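Local coordinates for protein Ceg4 (Legionella pneumophila subsp. pneumophila, PDB 6AOK) that dephosphorylates phosphotyrosine as a HAD-like effector phosphatase and attenuates eukaryotic MAPK signalling, the chain here being the magnesium-binding N-terminal part of the protein, at residues I14-F19 with N149-H154; N160-L165 with R177-K182; A65-K70 with I119-K124; Y192-G197 with S202-D207; E99-K102 with T107-I110. All coordinates share one frame; numbering follows the deposited sequence. Where two conformers were deposited one is given.

Contact 1: residues I14-F19 with N149-H154; sequences IIFTDF and NSRLNH. With MG (magnesium ion), chain B.
The ring of Phe16 points with its far rim at helix 144-153, where Leu152 and Arg151 receive it in different ways. Leu152 comes in obliquely, its branch point CG lying 3.7 Å from Phe16 CZ, while the aliphatic start of Arg151 sits at the ring edge, CG 3.9 Å from Phe16 CE2. Phe16 CG stands anti to the carbonyl carbon (chi1 -69°), a torsion that leads the ring outward from the sheet to the helix. Two residues earlier on the same face, Ile14 adds a looser touch through CD1, 4.1 Å from Leu152 CD2. Strand and helix run nearly antiparallel (167°).

Only the aliphatic CG and CB of Arg151 meet the ring; the guanidinium, its plane 88° from that of the ring, is carried on past it by a bend at chi2. NH1 donates to His154 ND1 at 3.1 Å, lying close to both planes, and NE is bound by Asn109 of the adjacent strand. Two bonds, on NE and NH1, would limit rotation of the group.

Past the packed part of the strand, Asp18 OD2 binds magnesium at 2.0 Å, with the backbone O of Asp20, OD1 of Asp167 and three waters completing the shell. A helix laid on a central parallel strand whose C-terminal end carries an aspartate metal ligand is the layout of the Rossmann-like HAD core, and the sequence from Asp18 fits the HAD DxDx(T/V) motif.

Contact 2: residues N160-L165 with R177-K182; sequences NRVYIL and RAVKGK
No ring face or ring edge takes part where Val162 and Ile164 meet Val179; the contact is made by branched aliphatic groups alone. The one aromatic residue of the strand, Tyr163, points away from helix 169-180 and packs on the other side of the sheet, against Tyr192 and residues Asp207 and Val208 of helix 201-211. The flat peptide group of Gly181 belongs to the turn that ends the helix: Lys182 NZ approaches Gly181 O at 3.3 Å from above the carbonyl plane, 53° out of it, while the same ammonium also bonds Asn149.

Across the contact, Val179 meets two strand side chains. Ile164 comes to it tip to tip, CD1 lying 3.8 Å from Val179 CG2 and 4.0 Å from Val179 CB. Val162 instead slides past in the opposite direction, with CG1 4.0 Å from Val179 CG2 and almost as near to its other methyl. Val179 can serve both partners because CG1 is anti to the backbone N (chi1 169°) and CG2 anti to the carbonyl carbon, which spreads the methyls toward the strand. Tyr184 and Leu152 close in on Val179 from outside the two segments.

All three touching residues are buried, and the side chain of Ile164 is about 8 Å from that of the magnesium ligand Asp18. Branched residues at alternate strand positions packed on the last turn of the following helix are the hydrophobic seam of a beta-alpha-beta crossover, here joining strands 161-165 and 189-192 within the Rossmann-like sheet.

Contact 3: residues A65-K70 with I119-K124; sequences ALFEAK and IKAVFK
Phe67 carries the whole of its helix's share in the contact with Ala121 and Val122, and the residues beside it show how one helix divides its duties. Leu66, just before it, turns to Leu40 in a neighbouring loop. Phe67 then reaches across to helix 116-125, its ring meeting two consecutive residues obliquely through CZ, CE2 and CE1. CZ comes within 3.7 Å of Val122 CG2, and CE2 is 4.0 Å from the same methyl; CE1 lies farther along, 4.1 Å from Ala121 CB. Val122 CG1 is anti to the backbone N (chi1 171°), which leaves CG2 anti to the carbonyl carbon, the branch that meets the ring. Phe36 meets the Phe67 ring edge-to-face and Tyr125 meets it with planes at about 30°, so the ring belongs to a small aromatic cluster.

Glu68, next in line, turns back along its own helix and bonds Gln64 through OE2. After one more residue Lys70 ends the segment, its ammonium paired with Asp84 in a salt bridge. No hydrogen bond spans the two helices; the joint is apolar.

The insert that holds helix 60-71 follows strand 13-17 and its magnesium-binding aspartates, the place where HAD phosphatases carry a C1-type cap. Its packing on helix 116-125 is consistent with such a cap seated on the core.

Contact 4: residues Y192-G197 with S202-D207; sequences YRKNPG and SQYLED
Tyr204 and Tyr192 bury most of the surface in this contact, and they do so as an offset face-to-face stack. Their centroids are 4.3 Å apart and the planes are tilted by 30°. The side chains slide past each other in opposite directions: Tyr204 CE1 hangs over the centre of the Tyr192 ring, 3.7 Å from Tyr192 CZ, while Tyr204 OH lies 3.7 Å from Tyr192 CG, back toward the partner's root. Seen from Tyr204, the other ring is displaced toward the rim.

Each hydroxyl then finds its own polar partner. Tyr204 OH is hydrogen-bonded to the backbone N of Glu200, just before the helix begins. Tyr192 OH bonds a water at 2.9 Å, and that water donates to Asp207 OD2 at 2.6 Å, so it bridges the end of strand 189-192 to the helix where the direct separation of the two oxygens is too long. Lys194 adds a marginal touch, its CG 4.4 Å from Tyr204 OH.

Farther along the loop, Arg193 NH2 reaches both Asn195 OD1, at 3.2 Å, and the backbone O of Asp167, a magnesium ligand, tying the loop to the metal site from the second shell. Leu165 and Phe199 pack round both tyrosines.

The chemistry is therefore mixed: the buried area comes from the stack, while the hydroxyls are satisfied by a backbone amide and by a water shared with Asp207.

Contact 5: residues E99-K102 with T107-I110; sequences EVLK and TVNI
Backbone to backbone, the segment 99-102, which includes residues of helix 91-100, approaches strand 106-111 most closely at Leu101 and Val108, whose CA atoms lie 7.2 Å apart. Within the segment the bond from Lys102 N to Glu99 O is long and weak at 3.4 Å. No backbone hydrogen bond links the segments, and side chains alone bring them together.

Val108 is the receiver. With CG1 anti to the backbone N (chi1 -173°), CG2 stands anti to the carbonyl carbon, and this methyl touches two neighbouring helix branches from successive residues. Val100 supplies CG2, 3.7 Å from Val108 CG2, and Leu101 supplies CD2, 3.8 Å from the same methyl and 4.0 Å from Val108 CB. Both side chains cross Val108 at about a right angle. Leu101 leaves the backbone alongside the strand, and its end, CD2, comes nearer to it.

Asn109, the next strand residue, belongs to the other side of the sheet, where its ND2 donates to Ile15 O of the adjacent strand 13-17.

The patch of Val100, Leu101 and Val108 sits beside strand 136-139, with Leu136 touching both Leu101 and Val108. Helix 116-125 closes it through Phe123, which packs on Leu101 and on Ile110, and helix 201-211 leans on Glu99 through Leu205.

Contacts 1, 2 and 5 share one parallel sheet but lie on different faces of it: helices 144-153 and 169-180 cover one side in contacts 1 and 2, while contact 5 packs helix 91-100 on the other, joined there by the helix of contact 4. Contacts 2, 3 and 5 are buried and apolar. Contact 1, partly exposed, is also apolar across its segments, though its arginine carries its polar end on to Asn109 of contact 5; only contact 4 has a water bridge. The Phe67 side of contact 3 lies off the sheet, but Ile119 and Phe123 of its second helix touch Ile110 of contact 5, and Phe19 of contact 1 meets the same helix.

Contact 1: residues I14-F19 with N149-H154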
# COMPACT_ATOMS: atom_id res chain seq x y z
N ILE A 14 5.04 11.89 3.19
CA ILE A 14 5.41 10.78 2.34
C ILE A 14 5.16 9.51 3.13
O ILE A 14 5.53 9.44 4.29
CB ILE A 14 6.87 10.83 1.89
CG1 ILE A 14 7.12 12.15 1.17
CG2 ILE A 14 7.21 9.56 0.96
CD1 ILE A 14 8.59 12.45 1.00
N ILE A 15 4.50 8.55 2.51
CA ILE A 15 4.22 7.27 3.12
C ILE A 15 5.03 6.20 2.40
O ILE A 15 4.99 6.11 1.17
CB ILE A 15 2.71 6.96 3.08
CG1 ILE A 15 1.95 8.01 3.87
CG2 ILE A 15 2.45 5.54 3.63
CD1 ILE A 15 0.51 7.98 3.57
N PHE A 16 5.70 5.36 3.17
CA PHE A 16 6.28 4.14 2.64
C PHE A 16 5.60 3.03 3.40
O PHE A 16 5.91 2.85 4.59
CB PHE A 16 7.80 4.08 2.85
CG PHE A 16 8.54 5.08 2.03
CD1 PHE A 16 8.99 6.27 2.61
CD2 PHE A 16 8.75 4.87 0.70
CE1 PHE A 16 9.67 7.20 1.84
CE2 PHE A 16 9.37 5.81 -0.07
CZ PHE A 16 9.83 6.99 0.51
N THR A 17 4.72 2.28 2.73
CA THR A 17 3.96 1.25 3.43
C THR A 17 4.12 -0.08 2.69
O THR A 17 4.10 -0.13 1.45
CB THR A 17 2.47 1.62 3.55
OG1 THR A 17 1.79 0.59 4.25
CG2 THR A 17 1.84 1.76 2.19
N ASP A 18 4.32 -1.13 3.45
CA ASP A 18 4.18 -2.49 2.96
C ASP A 18 2.73 -2.74 2.51
O ASP A 18 1.81 -1.99 2.85
CB ASP A 18 4.60 -3.47 4.08
CG ASP A 18 4.53 -4.92 3.65
OD1 ASP A 18 5.01 -5.26 2.53
OD2 ASP A 18 4.00 -5.72 4.45
N PHE A 19 2.53 -3.80 1.71
CA PHE A 19 1.17 -4.17 1.33
C PHE A 19 0.69 -5.39 2.13
O PHE A 19 -0.15 -5.24 3.03
CB PHE A 19 1.05 -4.40 -0.20
CG PHE A 19 -0.35 -4.72 -0.65
CD1 PHE A 19 -1.32 -3.72 -0.71
CD2 PHE A 19 -0.70 -6.02 -1.01
CE1 PHE A 19 -2.61 -4.00 -1.11
CE2 PHE A 19 -2.01 -6.31 -1.40
CZ PHE A 19 -2.96 -5.30 -1.45
N ASN A 149 15.46 4.21 -0.74
CA ASN A 149 16.59 5.09 -0.94
C ASN A 149 16.50 5.79 -2.29
O ASN A 149 16.73 7.00 -2.39
CB ASN A 149 17.89 4.30 -0.85
CG ASN A 149 19.12 5.19 -0.99
OD1 ASN A 149 19.41 5.99 -0.10
ND2 ASN A 149 19.85 5.06 -2.11
N SER A 150 16.18 5.04 -3.33
CA SER A 150 16.08 5.62 -4.66
C SER A 150 14.89 6.58 -4.76
O SER A 150 14.98 7.66 -5.35
CB SER A 150 15.96 4.50 -5.70
OG SER A 150 17.19 3.84 -5.89
N ARG A 151 13.76 6.20 -4.20
CA ARG A 151 12.58 7.06 -4.25
C ARG A 151 12.81 8.38 -3.50
O ARG A 151 12.45 9.46 -4.00
CB ARG A 151 11.40 6.29 -3.67
CG ARG A 151 10.12 7.10 -3.70
CD ARG A 151 9.70 7.35 -5.15
NE ARG A 151 8.34 7.86 -5.14
CZ ARG A 151 7.90 8.83 -5.93
NH1 ARG A 151 8.75 9.42 -6.76
NH2 ARG A 151 6.63 9.18 -5.89
N LEU A 152 13.43 8.33 -2.33
CA LEU A 152 13.66 9.58 -1.58
C LEU A 152 14.73 10.46 -2.24
O LEU A 152 14.82 11.66 -1.93
CB LEU A 152 14.05 9.28 -0.14
CG LEU A 152 12.93 8.91 0.84
CD1 LEU A 152 13.54 8.56 2.22
CD2 LEU A 152 11.96 10.09 0.97
N ASN A 153 15.55 9.89 -3.11
CA ASN A 153 16.48 10.68 -3.90
C ASN A 153 15.76 11.46 -4.99
O ASN A 153 16.34 12.42 -5.50
CB ASN A 153 17.55 9.76 -4.55
CG ASN A 153 18.70 10.55 -5.19
OD1 ASN A 153 19.31 11.43 -4.56
ND2 ASN A 153 18.99 10.25 -6.47
N HIS A 154 14.56 11.04 -5.40
CA HIS A 154 13.86 11.72 -6.49
C HIS A 154 13.60 13.17 -6.12
O HIS A 154 13.37 13.48 -4.95
CB HIS A 154 12.54 11.05 -6.83
CG HIS A 154 12.71 9.68 -7.41
ND1 HIS A 154 11.70 8.74 -7.41
CD2 HIS A 154 13.79 9.10 -7.99
CE1 HIS A 154 12.16 7.62 -7.95
NE2 HIS A 154 13.42 7.82 -8.33
MG MG B . 4.12 -7.67 4.80
O HOH W 1 4.75 -8.28 2.96
O HOH W 2 6.17 -7.37 5.13
O HOH W 3 4.14 -9.66 5.52

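Contact 2: residues N160-L165 with R177-K182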
# COMPACT_ATOMS: atom_id res chain seq x y z
N ASN A 160 7.45 17.00 5.69
CA ASN A 160 7.37 17.30 7.11
C ASN A 160 7.20 16.02 7.93
O ASN A 160 7.63 15.95 9.08
CB ASN A 160 6.22 18.29 7.37
CG ASN A 160 6.39 19.59 6.61
OD1 ASN A 160 6.01 19.72 5.44
ND2 ASN A 160 6.99 20.57 7.27
N ARG A 161 6.65 14.98 7.32
CA ARG A 161 6.43 13.72 8.02
C ARG A 161 6.62 12.57 7.04
O ARG A 161 6.12 12.63 5.92
CB ARG A 161 5.02 13.68 8.60
CG ARG A 161 4.80 12.55 9.58
CD ARG A 161 4.08 13.07 10.83
NE ARG A 161 4.42 14.43 11.23
CZ ARG A 161 5.61 14.82 11.66
NH1 ARG A 161 6.60 13.94 11.71
NH2 ARG A 161 5.82 16.08 12.02
N VAL A 162 7.33 11.53 7.48
CA VAL A 162 7.49 10.31 6.69
C VAL A 162 6.92 9.18 7.51
O VAL A 162 7.38 8.96 8.64
CB VAL A 162 8.97 10.03 6.34
CG1 VAL A 162 9.08 8.73 5.51
CG2 VAL A 162 9.63 11.29 5.63
N TYR A 163 5.93 8.46 6.95
CA TYR A 163 5.37 7.25 7.57
C TYR A 163 6.08 6.01 7.03
O TYR A 163 6.34 5.92 5.82
CB TYR A 163 3.88 7.10 7.25
CG TYR A 163 3.06 7.92 8.19
CD1 TYR A 163 2.97 9.29 8.04
CD2 TYR A 163 2.37 7.34 9.23
CE1 TYR A 163 2.22 10.04 8.89
CE2 TYR A 163 1.63 8.08 10.09
CZ TYR A 163 1.55 9.45 9.92
OH TYR A 163 0.80 10.23 10.81
N ILE A 164 6.38 5.07 7.93
CA ILE A 164 6.96 3.77 7.56
C ILE A 164 6.15 2.69 8.25
O ILE A 164 6.06 2.68 9.47
CB ILE A 164 8.43 3.64 7.98
CG1 ILE A 164 9.21 4.87 7.50
CG2 ILE A 164 9.00 2.34 7.41
CD1 ILE A 164 10.59 5.07 8.22
N LEU A 165 5.55 1.80 7.45
CA LEU A 165 4.66 0.76 7.99
C LEU A 165 5.09 -0.56 7.41
O LEU A 165 5.17 -0.69 6.18
CB LEU A 165 3.20 1.02 7.63
CG LEU A 165 2.75 2.37 8.17
CD1 LEU A 165 2.66 3.33 7.01
CD2 LEU A 165 1.43 2.29 8.93
N ARG A 177 16.27 2.62 7.82
CA ARG A 177 17.66 2.96 7.47
C ARG A 177 17.72 3.92 6.28
O ARG A 177 18.50 4.89 6.28
CB ARG A 177 18.41 1.67 7.15
CG ARG A 177 19.87 1.65 7.48
CD ARG A 177 20.28 0.30 8.14
NE ARG A 177 19.69 -0.85 7.44
CZ ARG A 177 19.16 -1.92 8.06
NH1 ARG A 177 19.14 -1.99 9.39
NH2 ARG A 177 18.63 -2.90 7.35
N ALA A 178 16.93 3.65 5.24
CA ALA A 178 16.91 4.47 4.04
C ALA A 178 16.38 5.87 4.33
O ALA A 178 16.92 6.88 3.84
CB ALA A 178 16.05 3.78 2.96
N VAL A 179 15.36 5.96 5.18
CA VAL A 179 14.77 7.25 5.50
C VAL A 179 15.74 8.08 6.33
O VAL A 179 15.90 9.27 6.10
CB VAL A 179 13.42 7.04 6.22
CG1 VAL A 179 12.91 8.38 6.81
CG2 VAL A 179 12.37 6.49 5.24
N LYS A 180 16.38 7.47 7.34
CA LYS A 180 17.37 8.21 8.12
C LYS A 180 18.58 8.58 7.27
O LYS A 180 19.16 9.63 7.47
CB LYS A 180 17.80 7.41 9.35
CG LYS A 180 16.72 7.25 10.41
CD LYS A 180 17.28 6.38 11.55
CE LYS A 180 16.23 6.08 12.59
NZ LYS A 180 15.81 7.29 13.35
N GLY A 181 18.93 7.74 6.30
CA GLY A 181 20.03 8.08 5.40
C GLY A 181 19.69 9.15 4.39
O GLY A 181 20.53 9.50 3.54
N LYS A 182 18.46 9.66 4.43
CA LYS A 182 18.08 10.82 3.63
C LYS A 182 17.79 12.05 4.50
O LYS A 182 17.17 13.01 4.04
CB LYS A 182 16.90 10.48 2.74
CG LYS A 182 17.28 9.54 1.58
CD LYS A 182 18.16 10.29 0.52
CE LYS A 182 18.97 9.32 -0.39
NZ LYS A 182 20.18 8.78 0.37

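Contact 3: residues A65-K70 with I119-K124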
# COMPACT_ATOMS: atom_id res chain seq x y z
N ALA A 65 -13.58 -10.13 -11.74
CA ALA A 65 -14.59 -11.19 -11.73
C ALA A 65 -14.26 -12.28 -10.72
O ALA A 65 -15.16 -12.80 -10.04
CB ALA A 65 -14.71 -11.80 -13.13
N LEU A 66 -12.98 -12.63 -10.62
CA LEU A 66 -12.55 -13.63 -9.64
C LEU A 66 -12.69 -13.13 -8.19
O LEU A 66 -13.08 -13.89 -7.29
CB LEU A 66 -11.11 -14.04 -9.95
CG LEU A 66 -11.01 -14.86 -11.25
CD1 LEU A 66 -9.54 -14.95 -11.76
CD2 LEU A 66 -11.52 -16.28 -11.03
N PHE A 67 -12.35 -11.86 -7.94
CA PHE A 67 -12.59 -11.30 -6.62
C PHE A 67 -14.08 -11.32 -6.29
O PHE A 67 -14.48 -11.71 -5.18
CB PHE A 67 -12.07 -9.87 -6.52
CG PHE A 67 -10.64 -9.78 -6.12
CD1 PHE A 67 -9.62 -9.81 -7.08
CD2 PHE A 67 -10.30 -9.61 -4.81
CE1 PHE A 67 -8.30 -9.71 -6.72
CE2 PHE A 67 -8.97 -9.52 -4.42
CZ PHE A 67 -7.97 -9.58 -5.38
N GLU A 68 -14.91 -10.90 -7.24
CA GLU A 68 -16.35 -10.92 -6.97
C GLU A 68 -16.88 -12.35 -6.81
O GLU A 68 -17.84 -12.57 -6.07
CB GLU A 68 -17.11 -10.18 -8.09
CG GLU A 68 -16.87 -8.67 -8.10
CD GLU A 68 -17.59 -7.95 -9.23
OE1 GLU A 68 -18.22 -8.64 -10.06
OE2 GLU A 68 -17.53 -6.70 -9.29
N ALA A 69 -16.33 -13.31 -7.53
CA ALA A 69 -16.77 -14.70 -7.36
C ALA A 69 -16.44 -15.21 -5.96
O ALA A 69 -17.23 -15.95 -5.34
CB ALA A 69 -16.11 -15.62 -8.39
N LYS A 70 -15.31 -14.78 -5.43
CA LYS A 70 -14.86 -15.22 -4.12
C LYS A 70 -15.59 -14.50 -3.00
O LYS A 70 -16.06 -15.15 -2.05
CB LYS A 70 -13.35 -15.02 -3.99
CG LYS A 70 -12.82 -15.58 -2.67
CD LYS A 70 -11.34 -15.59 -2.66
CE LYS A 70 -10.76 -16.07 -1.30
NZ LYS A 70 -11.21 -17.43 -0.88
N ILE A 119 -1.88 -5.62 -6.49
CA ILE A 119 -2.24 -4.54 -5.59
C ILE A 119 -3.33 -3.67 -6.22
O ILE A 119 -4.34 -3.37 -5.58
CB ILE A 119 -0.98 -3.72 -5.21
CG1 ILE A 119 -0.04 -4.58 -4.34
CG2 ILE A 119 -1.39 -2.43 -4.54
CD1 ILE A 119 1.39 -3.97 -4.23
N LYS A 120 -3.18 -3.32 -7.50
CA LYS A 120 -4.19 -2.50 -8.16
C LYS A 120 -5.53 -3.23 -8.27
O LYS A 120 -6.60 -2.60 -8.20
CB LYS A 120 -3.71 -2.10 -9.55
CG LYS A 120 -2.56 -1.11 -9.52
CD LYS A 120 -2.33 -0.74 -10.99
CE LYS A 120 -1.06 -0.15 -11.20
NZ LYS A 120 -0.92 0.05 -12.71
N ALA A 121 -5.50 -4.55 -8.47
CA ALA A 121 -6.76 -5.30 -8.49
C ALA A 121 -7.44 -5.28 -7.13
O ALA A 121 -8.67 -5.23 -7.06
CB ALA A 121 -6.55 -6.74 -8.95
N VAL A 122 -6.67 -5.36 -6.03
CA VAL A 122 -7.29 -5.31 -4.70
C VAL A 122 -7.95 -3.95 -4.47
O VAL A 122 -9.09 -3.87 -3.98
CB VAL A 122 -6.27 -5.61 -3.59
CG1 VAL A 122 -6.93 -5.31 -2.19
CG2 VAL A 122 -5.82 -7.10 -3.69
N PHE A 123 -7.20 -2.86 -4.72
CA PHE A 123 -7.78 -1.52 -4.58
C PHE A 123 -9.01 -1.37 -5.46
O PHE A 123 -10.02 -0.82 -5.03
CB PHE A 123 -6.74 -0.45 -4.96
CG PHE A 123 -5.82 -0.06 -3.82
CD1 PHE A 123 -4.64 -0.78 -3.57
CD2 PHE A 123 -6.13 1.04 -3.04
CE1 PHE A 123 -3.80 -0.43 -2.54
CE2 PHE A 123 -5.29 1.40 -1.94
CZ PHE A 123 -4.13 0.68 -1.70
N LYS A 124 -8.93 -1.84 -6.69
CA LYS A 124 -10.07 -1.73 -7.61
C LYS A 124 -11.27 -2.49 -7.09
O LYS A 124 -12.40 -2.00 -7.14
CB LYS A 124 -9.68 -2.27 -8.99
CG LYS A 124 -10.76 -2.28 -10.12
CD LYS A 124 -11.29 -0.90 -10.37
CE LYS A 124 -10.18 0.14 -10.59
NZ LYS A 124 -10.77 1.54 -10.58

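Contact 4: residues Y192-G197 with S202-D207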
# COMPACT_ATOMS: atom_id res chain seq x y z
N TYR A 192 5.79 2.40 12.18
CA TYR A 192 4.95 1.40 12.81
C TYR A 192 5.36 0.03 12.29
O TYR A 192 5.24 -0.25 11.09
CB TYR A 192 3.47 1.66 12.51
CG TYR A 192 3.06 3.03 12.94
CD1 TYR A 192 2.73 3.30 14.28
CD2 TYR A 192 3.07 4.08 12.03
CE1 TYR A 192 2.39 4.54 14.69
CE2 TYR A 192 2.72 5.38 12.44
CZ TYR A 192 2.37 5.57 13.77
OH TYR A 192 2.03 6.81 14.19
N ARG A 193 5.77 -0.81 13.20
CA ARG A 193 6.12 -2.19 12.94
C ARG A 193 5.14 -2.99 13.79
O ARG A 193 5.33 -3.14 14.99
CB ARG A 193 7.56 -2.48 13.37
CG ARG A 193 8.24 -3.57 12.56
CD ARG A 193 7.49 -4.89 12.67
NE ARG A 193 7.50 -5.41 14.03
CZ ARG A 193 6.80 -6.47 14.42
NH1 ARG A 193 6.86 -6.88 15.68
NH2 ARG A 193 6.04 -7.13 13.56
N LYS A 194 4.09 -3.50 13.15
CA LYS A 194 3.02 -4.20 13.84
C LYS A 194 2.83 -5.56 13.19
O LYS A 194 3.20 -5.77 12.04
CB LYS A 194 1.70 -3.39 13.81
CG LYS A 194 1.81 -1.97 14.28
CD LYS A 194 2.29 -1.95 15.68
CE LYS A 194 2.08 -0.60 16.32
NZ LYS A 194 2.48 -0.64 17.77
N ASN A 195 2.23 -6.49 13.93
CA ASN A 195 1.78 -7.74 13.34
C ASN A 195 0.52 -7.51 12.48
O ASN A 195 -0.18 -6.51 12.65
CB ASN A 195 1.51 -8.77 14.45
CG ASN A 195 2.76 -9.08 15.25
OD1 ASN A 195 3.87 -9.15 14.71
ND2 ASN A 195 2.60 -9.21 16.55
N PRO A 196 0.24 -8.40 11.52
CA PRO A 196 -0.94 -8.23 10.65
C PRO A 196 -2.20 -8.06 11.47
O PRO A 196 -2.36 -8.68 12.52
CB PRO A 196 -0.98 -9.51 9.83
CG PRO A 196 0.51 -9.90 9.71
CD PRO A 196 1.12 -9.49 11.05
N GLY A 197 -3.09 -7.16 11.01
CA GLY A 197 -4.30 -6.84 11.74
C GLY A 197 -4.12 -5.87 12.89
O GLY A 197 -5.13 -5.44 13.47
N SER A 202 -7.10 3.76 11.59
CA SER A 202 -7.96 4.91 11.83
C SER A 202 -7.22 6.00 12.60
O SER A 202 -7.51 7.21 12.44
CB SER A 202 -9.23 4.50 12.56
OG SER A 202 -8.91 4.07 13.86
N GLN A 203 -6.24 5.61 13.42
CA GLN A 203 -5.41 6.61 14.09
C GLN A 203 -4.50 7.32 13.09
O GLN A 203 -4.30 8.54 13.20
CB GLN A 203 -4.58 5.96 15.19
CG GLN A 203 -3.70 6.96 15.93
CD GLN A 203 -4.51 7.99 16.75
OE1 GLN A 203 -4.38 9.21 16.55
NE2 GLN A 203 -5.36 7.49 17.64
N TYR A 204 -3.92 6.59 12.13
CA TYR A 204 -3.02 7.23 11.16
C TYR A 204 -3.80 8.19 10.29
O TYR A 204 -3.30 9.26 9.96
CB TYR A 204 -2.29 6.21 10.28
CG TYR A 204 -1.75 5.01 11.04
CD1 TYR A 204 -1.32 5.12 12.34
CD2 TYR A 204 -1.69 3.77 10.44
CE1 TYR A 204 -0.87 4.01 13.05
CE2 TYR A 204 -1.22 2.68 11.12
CZ TYR A 204 -0.84 2.78 12.41
OH TYR A 204 -0.41 1.66 13.09
N LEU A 205 -5.04 7.84 9.95
CA LEU A 205 -5.95 8.77 9.24
C LEU A 205 -6.18 10.06 10.02
O LEU A 205 -6.13 11.16 9.46
CB LEU A 205 -7.29 8.08 9.01
CG LEU A 205 -8.40 8.97 8.43
CD1 LEU A 205 -7.90 9.39 7.10
CD2 LEU A 205 -9.69 8.20 8.28
N GLU A 206 -6.51 9.93 11.31
CA GLU A 206 -6.71 11.12 12.14
C GLU A 206 -5.44 11.95 12.21
O GLU A 206 -5.48 13.18 12.09
CB GLU A 206 -7.16 10.70 13.54
CG GLU A 206 -6.80 11.72 14.61
CD GLU A 206 -7.41 11.45 16.01
OE1 GLU A 206 -6.66 11.57 17.00
OE2 GLU A 206 -8.62 11.12 16.10
N ASP A 207 -4.28 11.29 12.39
CA ASP A 207 -3.04 12.03 12.48
C ASP A 207 -2.69 12.72 11.17
O ASP A 207 -2.18 13.84 11.19
CB ASP A 207 -1.90 11.11 12.92
CG ASP A 207 -2.10 10.61 14.34
OD1 ASP A 207 -2.97 11.17 15.06
OD2 ASP A 207 -1.38 9.66 14.74
O HOH W 4 0.37 8.85 13.06

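Contact 5: residues E99-K102 with T107-I110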
# COMPACT_ATOMS: atom_id res chain seq x y z
N GLU A 99 -8.59 8.82 1.93
CA GLU A 99 -8.15 10.15 2.32
C GLU A 99 -6.81 10.51 1.66
O GLU A 99 -6.64 11.61 1.11
CB GLU A 99 -8.03 10.22 3.83
CG GLU A 99 -7.48 11.53 4.28
CD GLU A 99 -8.52 12.62 4.19
OE1 GLU A 99 -9.74 12.34 4.33
OE2 GLU A 99 -8.10 13.77 3.98
N VAL A 100 -5.83 9.61 1.71
CA VAL A 100 -4.52 10.07 1.29
C VAL A 100 -4.37 10.08 -0.23
O VAL A 100 -3.54 10.83 -0.77
CB VAL A 100 -3.39 9.25 1.94
CG1 VAL A 100 -3.37 9.50 3.48
CG2 VAL A 100 -3.51 7.75 1.61
N LEU A 101 -5.14 9.25 -0.95
CA LEU A 101 -5.00 9.25 -2.39
C LEU A 101 -5.77 10.38 -3.04
O LEU A 101 -5.69 10.52 -4.26
CB LEU A 101 -5.48 7.94 -2.99
CG LEU A 101 -4.62 6.74 -2.60
CD1 LEU A 101 -5.24 5.36 -3.08
CD2 LEU A 101 -3.17 6.94 -3.15
N LYS A 102 -6.53 11.17 -2.27
CA LYS A 102 -7.14 12.38 -2.80
C LYS A 102 -6.39 13.63 -2.37
O LYS A 102 -6.78 14.73 -2.73
CB LYS A 102 -8.59 12.47 -2.37
CG LYS A 102 -9.43 11.24 -2.79
CD LYS A 102 -10.68 11.01 -1.88
CE LYS A 102 -11.74 10.12 -2.53
NZ LYS A 102 -12.83 10.95 -3.13
N THR A 107 2.24 11.78 -0.54
CA THR A 107 2.74 10.84 -1.53
C THR A 107 2.71 9.43 -0.96
O THR A 107 3.31 9.17 0.09
CB THR A 107 4.15 11.22 -1.97
OG1 THR A 107 4.12 12.54 -2.54
CG2 THR A 107 4.66 10.22 -3.01
N VAL A 108 2.01 8.53 -1.63
CA VAL A 108 1.80 7.17 -1.15
C VAL A 108 2.66 6.22 -1.96
O VAL A 108 2.41 6.02 -3.16
CB VAL A 108 0.33 6.76 -1.24
CG1 VAL A 108 0.15 5.44 -0.58
CG2 VAL A 108 -0.50 7.80 -0.53
N ASN A 109 3.66 5.63 -1.31
CA ASN A 109 4.52 4.62 -1.91
C ASN A 109 4.23 3.30 -1.23
O ASN A 109 4.43 3.18 -0.02
CB ASN A 109 6.00 4.94 -1.73
CG ASN A 109 6.37 6.32 -2.27
OD1 ASN A 109 6.51 6.50 -3.50
ND2 ASN A 109 6.55 7.30 -1.37
N ILE A 110 3.87 2.31 -2.00
CA ILE A 110 3.77 0.95 -1.51
C ILE A 110 5.03 0.20 -1.92
O ILE A 110 5.40 0.19 -3.10
CB ILE A 110 2.52 0.26 -2.06
CG1 ILE A 110 1.26 1.02 -1.60
CG2 ILE A 110 2.52 -1.24 -1.57
CD1 ILE A 110 -0.05 0.44 -2.22